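Local coordinates for periplasmic binding protein (Sulfurospirillum deleyianum, PDB 4PAG) that probably serves as the solute-binding protein of an ABC transporter, capturing its substrate in the periplasm for import, and holds a histidine in this crystal, at residues 35-49 and 61-75. Sequence-based numbering, arbitrary orientation.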
loop_
_atom_site.group_PDB
_atom_site.type_symbol
_atom_site.label_atom_id
_atom_site.label_comp_id
_atom_site.label_asym_id
_atom_site.label_seq_id
_atom_site.Cartn_x
_atom_site.Cartn_y
_atom_site.Cartn_z
ATOM N N TYR A 35 11.877 -4.483 -1.796
ATOM C CA TYR A 35 12.448 -3.861 -2.990
ATOM C C TYR A 35 13.160 -2.546 -2.656
ATOM O O TYR A 35 14.306 -2.345 -3.050
ATOM C CB TYR A 35 11.408 -3.622 -4.105
ATOM C CG TYR A 35 12.046 -2.817 -5.197
ATOM C CD1 TYR A 35 12.831 -3.428 -6.169
ATOM C CD2 TYR A 35 11.977 -1.432 -5.185
ATOM C CE1 TYR A 35 13.501 -2.676 -7.122
ATOM C CE2 TYR A 35 12.640 -0.675 -6.123
ATOM C CZ TYR A 35 13.396 -1.295 -7.093
ATOM O OH TYR A 35 14.040 -0.524 -8.031
ATOM N N VAL A 36 12.481 -1.650 -1.945
ATOM C CA VAL A 36 13.047 -0.326 -1.692
ATOM C C VAL A 36 14.212 -0.358 -0.696
ATOM O O VAL A 36 15.026 0.546 -0.698
ATOM C CB VAL A 36 11.984 0.738 -1.284
ATOM C CG1 VAL A 36 11.095 1.076 -2.476
ATOM C CG2 VAL A 36 11.161 0.298 -0.086
ATOM N N ILE A 37 14.297 -1.395 0.141
ATOM C CA ILE A 37 15.464 -1.578 1.004
ATOM C C ILE A 37 16.626 -2.117 0.158
ATOM O O ILE A 37 17.684 -1.489 0.073
ATOM C CB ILE A 37 15.165 -2.501 2.205
ATOM C CG1 ILE A 37 14.099 -1.871 3.100
ATOM C CG2 ILE A 37 16.431 -2.764 3.024
ATOM C CD1 ILE A 37 13.522 -2.830 4.119
ATOM N N ASP A 38 16.422 -3.263 -0.483
ATOM C CA ASP A 38 17.425 -3.832 -1.391
ATOM C C ASP A 38 16.790 -4.974 -2.177
ATOM O O ASP A 38 16.357 -5.962 -1.592
ATOM C CB ASP A 38 18.636 -4.345 -0.596
ATOM C CG ASP A 38 19.746 -4.885 -1.479
ATOM O OD1 ASP A 38 19.755 -4.628 -2.702
ATOM O OD2 ASP A 38 20.622 -5.586 -0.941
ATOM N N ASP A 39 16.727 -4.833 -3.497
ATOM C CA ASP A 39 16.112 -5.855 -4.344
ATOM C C ASP A 39 17.035 -7.042 -4.619
ATOM O O ASP A 39 16.567 -8.113 -5.015
ATOM C CB ASP A 39 15.633 -5.242 -5.662
ATOM C CG ASP A 39 16.762 -4.702 -6.507
ATOM O OD1 ASP A 39 17.608 -3.960 -5.959
ATOM O OD2 ASP A 39 16.791 -5.006 -7.719
ATOM N N THR A 40 18.333 -6.860 -4.383
ATOM C CA THR A 40 19.330 -7.876 -4.716
ATOM C C THR A 40 18.945 -9.284 -4.228
ATOM O O THR A 40 18.933 -10.215 -5.023
ATOM C CB THR A 40 20.728 -7.481 -4.199
ATOM O OG1 THR A 40 21.032 -6.152 -4.638
ATOM C CG2 THR A 40 21.784 -8.425 -4.729
ATOM N N PRO A 41 18.581 -9.442 -2.946
ATOM C CA PRO A 41 18.308 -10.817 -2.494
ATOM C C PRO A 41 16.909 -11.397 -2.803
ATOM O O PRO A 41 16.660 -12.554 -2.475
ATOM C CB PRO A 41 18.517 -10.728 -0.989
ATOM C CG PRO A 41 18.158 -9.324 -0.645
ATOM C CD PRO A 41 18.423 -8.463 -1.855
ATOM N N LEU A 42 16.008 -10.633 -3.417
ATOM C CA LEU A 42 14.669 -11.159 -3.716
ATOM C C LEU A 42 14.713 -12.320 -4.708
ATOM O O LEU A 42 15.268 -12.186 -5.786
ATOM C CB LEU A 42 13.758 -10.074 -4.291
ATOM C CG LEU A 42 13.038 -9.171 -3.303
ATOM C CD1 LEU A 42 12.410 -8.022 -4.074
ATOM C CD2 LEU A 42 11.987 -9.946 -2.521
ATOM N N ILE A 43 14.107 -13.445 -4.343
ATOM C CA ILE A 43 14.083 -14.631 -5.214
ATOM C C ILE A 43 12.955 -14.600 -6.241
ATOM O O ILE A 43 12.976 -15.361 -7.213
ATOM C CB ILE A 43 13.935 -15.935 -4.396
ATOM C CG1 ILE A 43 12.591 -15.980 -3.659
ATOM C CG2 ILE A 43 15.078 -16.073 -3.409
ATOM C CD1 ILE A 43 12.143 -17.370 -3.268
ATOM N N GLY A 44 11.971 -13.731 -6.014
ATOM C CA GLY A 44 10.772 -13.691 -6.824
ATOM C C GLY A 44 9.784 -12.643 -6.340
ATOM O O GLY A 44 9.967 -12.047 -5.271
ATOM N N VAL A 45 8.754 -12.409 -7.152
ATOM C CA VAL A 45 7.652 -11.524 -6.794
ATOM C C VAL A 45 6.389 -12.380 -6.591
ATOM O O VAL A 45 6.392 -13.591 -6.866
ATOM C CB VAL A 45 7.420 -10.418 -7.858
ATOM C CG1 VAL A 45 8.605 -9.465 -7.904
ATOM C CG2 VAL A 45 7.165 -11.005 -9.240
ATOM N N ASN A 46 5.320 -11.758 -6.100
ATOM C CA ASN A 46 4.083 -12.475 -5.789
ATOM C C ASN A 46 3.084 -12.425 -6.939
ATOM O O ASN A 46 2.350 -13.385 -7.163
ATOM C CB ASN A 46 3.437 -11.899 -4.525
ATOM C CG ASN A 46 4.408 -11.800 -3.378
ATOM O OD1 ASN A 46 4.863 -10.709 -3.036
ATOM N ND2 ASN A 46 4.772 -12.943 -2.803
ATOM N N SER A 47 3.063 -11.291 -7.637
ATOM C CA SER A 47 2.159 -11.018 -8.750
ATOM C C SER A 47 2.967 -10.426 -9.911
ATOM O O SER A 47 4.107 -9.997 -9.716
ATOM C CB SER A 47 1.106 -9.986 -8.327
ATOM O OG SER A 47 0.322 -10.451 -7.250
ATOM N N PRO A 48 2.379 -10.381 -11.116
ATOM C CA PRO A 48 3.044 -9.712 -12.238
ATOM C C PRO A 48 3.438 -8.291 -11.869
ATOM O O PRO A 48 2.644 -7.568 -11.259
ATOM C CB PRO A 48 1.972 -9.699 -13.334
ATOM C CG PRO A 48 1.044 -10.804 -12.989
ATOM C CD PRO A 48 1.081 -10.970 -11.502
ATOM N N GLN A 49 4.650 -7.893 -12.238
ATOM C CA GLN A 49 5.201 -6.601 -11.824
ATOM C C GLN A 49 4.393 -5.412 -12.360
ATOM O O GLN A 49 4.303 -4.368 -11.708
ATOM C CB GLN A 49 6.656 -6.484 -12.271
ATOM C CG GLN A 49 7.612 -7.370 -11.492
ATOM C CD GLN A 49 7.786 -8.757 -12.080
ATOM O OE1 GLN A 49 6.855 -9.339 -12.665
ATOM N NE2 GLN A 49 8.987 -9.310 -11.912
ATOM N N LEU A 61 11.690 1.039 -11.624
ATOM C CA LEU A 61 12.233 -0.101 -10.880
ATOM C C LEU A 61 13.405 -0.732 -11.618
ATOM O O LEU A 61 13.521 -0.627 -12.841
ATOM C CB LEU A 61 11.139 -1.157 -10.682
ATOM C CG LEU A 61 9.838 -0.676 -10.036
ATOM C CD1 LEU A 61 8.787 -1.774 -10.091
ATOM C CD2 LEU A 61 10.073 -0.213 -8.610
ATOM N N SER A 62 14.266 -1.409 -10.869
ATOM C CA SER A 62 15.448 -2.032 -11.449
ATOM C C SER A 62 15.057 -3.114 -12.452
ATOM O O SER A 62 14.013 -3.748 -12.328
ATOM C CB SER A 62 16.324 -2.642 -10.354
ATOM O OG SER A 62 15.700 -3.785 -9.799
ATOM N N LYS A 63 15.906 -3.313 -13.451
ATOM C CA LYS A 63 15.709 -4.391 -14.406
ATOM C C LYS A 63 15.687 -5.749 -13.694
ATOM O O LYS A 63 14.878 -6.611 -14.041
ATOM C CB LYS A 63 16.792 -4.360 -15.482
ATOM C CG LYS A 63 16.437 -5.157 -16.727
ATOM C CD LYS A 63 16.919 -4.452 -17.987
ATOM C CE LYS A 63 16.799 -5.342 -19.213
ATOM N NZ LYS A 63 17.742 -6.497 -19.157
ATOM N N HIS A 64 16.557 -5.928 -12.697
ATOM C CA HIS A 64 16.580 -7.176 -11.913
ATOM C C HIS A 64 15.198 -7.498 -11.358
ATOM O O HIS A 64 14.706 -8.609 -11.536
ATOM C CB HIS A 64 17.588 -7.111 -10.762
ATOM C CG HIS A 64 17.514 -8.281 -9.821
ATOM N ND1 HIS A 64 17.963 -9.542 -10.160
ATOM C CD2 HIS A 64 17.041 -8.381 -8.554
ATOM C CE1 HIS A 64 17.768 -10.366 -9.144
ATOM N NE2 HIS A 64 17.212 -9.687 -8.155
ATOM N N PHE A 65 14.579 -6.521 -10.690
ATOM C CA PHE A 65 13.269 -6.719 -10.096
ATOM C C PHE A 65 12.221 -7.045 -11.157
ATOM O O PHE A 65 11.404 -7.931 -10.947
ATOM C CB PHE A 65 12.834 -5.499 -9.275
ATOM C CG PHE A 65 11.479 -5.642 -8.631
ATOM C CD1 PHE A 65 11.328 -6.326 -7.427
ATOM C CD2 PHE A 65 10.354 -5.089 -9.215
ATOM C CE1 PHE A 65 10.091 -6.446 -6.823
ATOM C CE2 PHE A 65 9.109 -5.209 -8.616
ATOM C CZ PHE A 65 8.978 -5.886 -7.418
HETATM N N MSE A 66 12.261 -6.339 -12.292
HETATM C CA MSE A 66 11.267 -6.522 -13.357
HETATM C C MSE A 66 11.370 -7.871 -14.015
HETATM O O MSE A 66 10.405 -8.322 -14.620
HETATM C CB MSE A 66 11.398 -5.481 -14.470
HETATM C CG MSE A 66 11.122 -4.061 -14.000
HETATM SE SE MSE A 66 9.277 -3.823 -13.357
HETATM C CE MSE A 66 8.384 -4.081 -15.094
ATOM N N GLU A 67 12.524 -8.526 -13.904
ATOM C CA GLU A 67 12.735 -9.840 -14.531
ATOM C C GLU A 67 12.570 -11.028 -13.575
ATOM O O GLU A 67 12.720 -12.168 -13.992
ATOM C CB GLU A 67 14.118 -9.881 -15.199
ATOM C CG GLU A 67 14.232 -8.918 -16.379
ATOM C CD GLU A 67 15.643 -8.766 -16.913
ATOM O OE1 GLU A 67 16.608 -9.071 -16.183
ATOM O OE2 GLU A 67 15.784 -8.318 -18.068
ATOM N N LEU A 68 12.244 -10.776 -12.308
ATOM C CA LEU A 68 12.058 -11.863 -11.337
ATOM C C LEU A 68 10.845 -12.708 -11.687
ATOM O O LEU A 68 9.859 -12.188 -12.217
ATOM C CB LEU A 68 11.868 -11.315 -9.918
ATOM C CG LEU A 68 13.060 -10.650 -9.245
ATOM C CD1 LEU A 68 12.612 -9.982 -7.948
ATOM C CD2 LEU A 68 14.166 -11.656 -8.987
ATOM N N PRO A 69 10.901 -14.013 -11.377
ATOM C CA PRO A 69 9.748 -14.869 -11.641
ATOM C C PRO A 69 8.663 -14.685 -10.589
ATOM O O PRO A 69 8.937 -14.205 -9.492
ATOM C CB PRO A 69 10.338 -16.277 -11.561
ATOM C CG PRO A 69 11.442 -16.134 -10.570
ATOM C CD PRO A 69 12.048 -14.791 -10.875
ATOM N N ILE A 70 7.439 -15.053 -10.955
ATOM C CA ILE A 70 6.289 -14.964 -10.078
ATOM C C ILE A 70 6.167 -16.268 -9.307
ATOM O O ILE A 70 6.046 -17.328 -9.910
ATOM C CB ILE A 70 5.002 -14.746 -10.880
ATOM C CG1 ILE A 70 5.096 -13.436 -11.665
ATOM C CG2 ILE A 70 3.788 -14.767 -9.959
ATOM C CD1 ILE A 70 4.034 -13.269 -12.734
ATOM N N LEU A 71 6.191 -16.181 -7.983
ATOM C CA LEU A 71 6.120 -17.361 -7.113
ATOM C C LEU A 71 4.834 -17.420 -6.289
ATOM O O LEU A 71 4.691 -18.280 -5.413
ATOM C CB LEU A 71 7.314 -17.389 -6.163
ATOM C CG LEU A 71 8.701 -17.433 -6.797
ATOM C CD1 LEU A 71 9.762 -17.379 -5.708
ATOM C CD2 LEU A 71 8.879 -18.676 -7.650
ATOM N N GLY A 72 3.898 -16.518 -6.566
ATOM C CA GLY A 72 2.639 -16.491 -5.838
ATOM C C GLY A 72 2.812 -15.953 -4.433
ATOM O O GLY A 72 3.882 -15.465 -4.066
ATOM N N GLY A 73 1.759 -16.042 -3.638
ATOM C CA GLY A 73 1.775 -15.492 -2.296
ATOM C C GLY A 73 0.462 -15.698 -1.576
ATOM O O GLY A 73 -0.505 -16.218 -2.153
ATOM N N TRP A 74 0.439 -15.286 -0.308
ATOM C CA TRP A 74 -0.743 -15.384 0.536
ATOM C C TRP A 74 -1.406 -14.018 0.592
ATOM O O TRP A 74 -1.034 -13.178 1.415
ATOM C CB TRP A 74 -0.357 -15.816 1.948
ATOM C CG TRP A 74 0.196 -17.206 2.077
ATOM C CD1 TRP A 74 -0.509 -18.344 2.333
ATOM C CD2 TRP A 74 1.571 -17.594 2.001
ATOM N NE1 TRP A 74 0.345 -19.423 2.420
ATOM C CE2 TRP A 74 1.626 -18.989 2.217
ATOM C CE3 TRP A 74 2.760 -16.903 1.763
ATOM C CZ2 TRP A 74 2.830 -19.706 2.201
ATOM C CZ3 TRP A 74 3.959 -17.615 1.749
ATOM C CH2 TRP A 74 3.982 -19.006 1.967
ATOM N N HIS A 75 -2.366 -13.796 -0.301
ATOM C CA HIS A 75 -3.106 -12.533 -0.377
ATOM C C HIS A 75 -4.261 -12.681 -1.378
ATOM O O HIS A 75 -4.339 -13.673 -2.112
ATOM C CB HIS A 75 -2.183 -11.364 -0.769
ATOM C CG HIS A 75 -1.453 -11.592 -2.047
ATOM N ND1 HIS A 75 -1.736 -10.895 -3.201
ATOM C CD2 HIS A 75 -0.479 -12.475 -2.366
ATOM C CE1 HIS A 75 -0.953 -11.327 -4.172
ATOM N NE2 HIS A 75 -0.185 -12.291 -3.692
HETATM O O HOH W 1 7.211 -11.679 -14.116
#
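A single parallel bridge between Val45 and Ile70 joins the two segments in one lobe of this periplasmic binding protein, continued on one side by the packing of the short helix 63-66. Val45 N donates to Pro69 O (3.0 Å), and Val45 O takes an almost straight bond from Leu71 N (2.8 Å). Beyond the bridge, Asn46 ND2 reaches Gly72 O at 3.0 Å with the acceptor close to its amide plane; Ser31 and Gly25 hold the rest of that amide. On the other side, Phe65 points its ring into 35-49. An edge of Tyr35 meets one of its faces in a T-shaped pair (centroids 4.9 Å apart, planes at 62°), Leu42 CD1 lies at its rim, and Val45 CG1 comes within 3.5 Å of Phe65 CE1. At the start of helix 63-66, Ser62 OG caps Phe65 N while giving its own proton to Asp39 OD2 (2.6 Å) from above the carboxylate plane, and Ser62 N donates to Tyr35 OH. Asp39 owes its reach to a CG placed between its backbone N and carbonyl carbon (chi1 64°). Gln49 closes the far end of the helix: its chain bends at chi2 (89°), and NE2 spends its two N-H groups on Phe65 O (2.9 Å) and Leu68 O (3.0 Å), both near the amide plane, while a water lies within bonding distance of OE1 and, at longer range, of Leu68 O. An alanine here is likely to leave the Phe65 and Leu68 carbonyls without their shared amide donor and to take away the CG that lies against the Phe65 ring. Segment 35-49 leaves helix 28-37 and runs beside strand 23-25, with Pro41 and Ile43 hydrogen-bonded through their backbones to Ile23, while Val36 and Ile37 pack against helix 127-138.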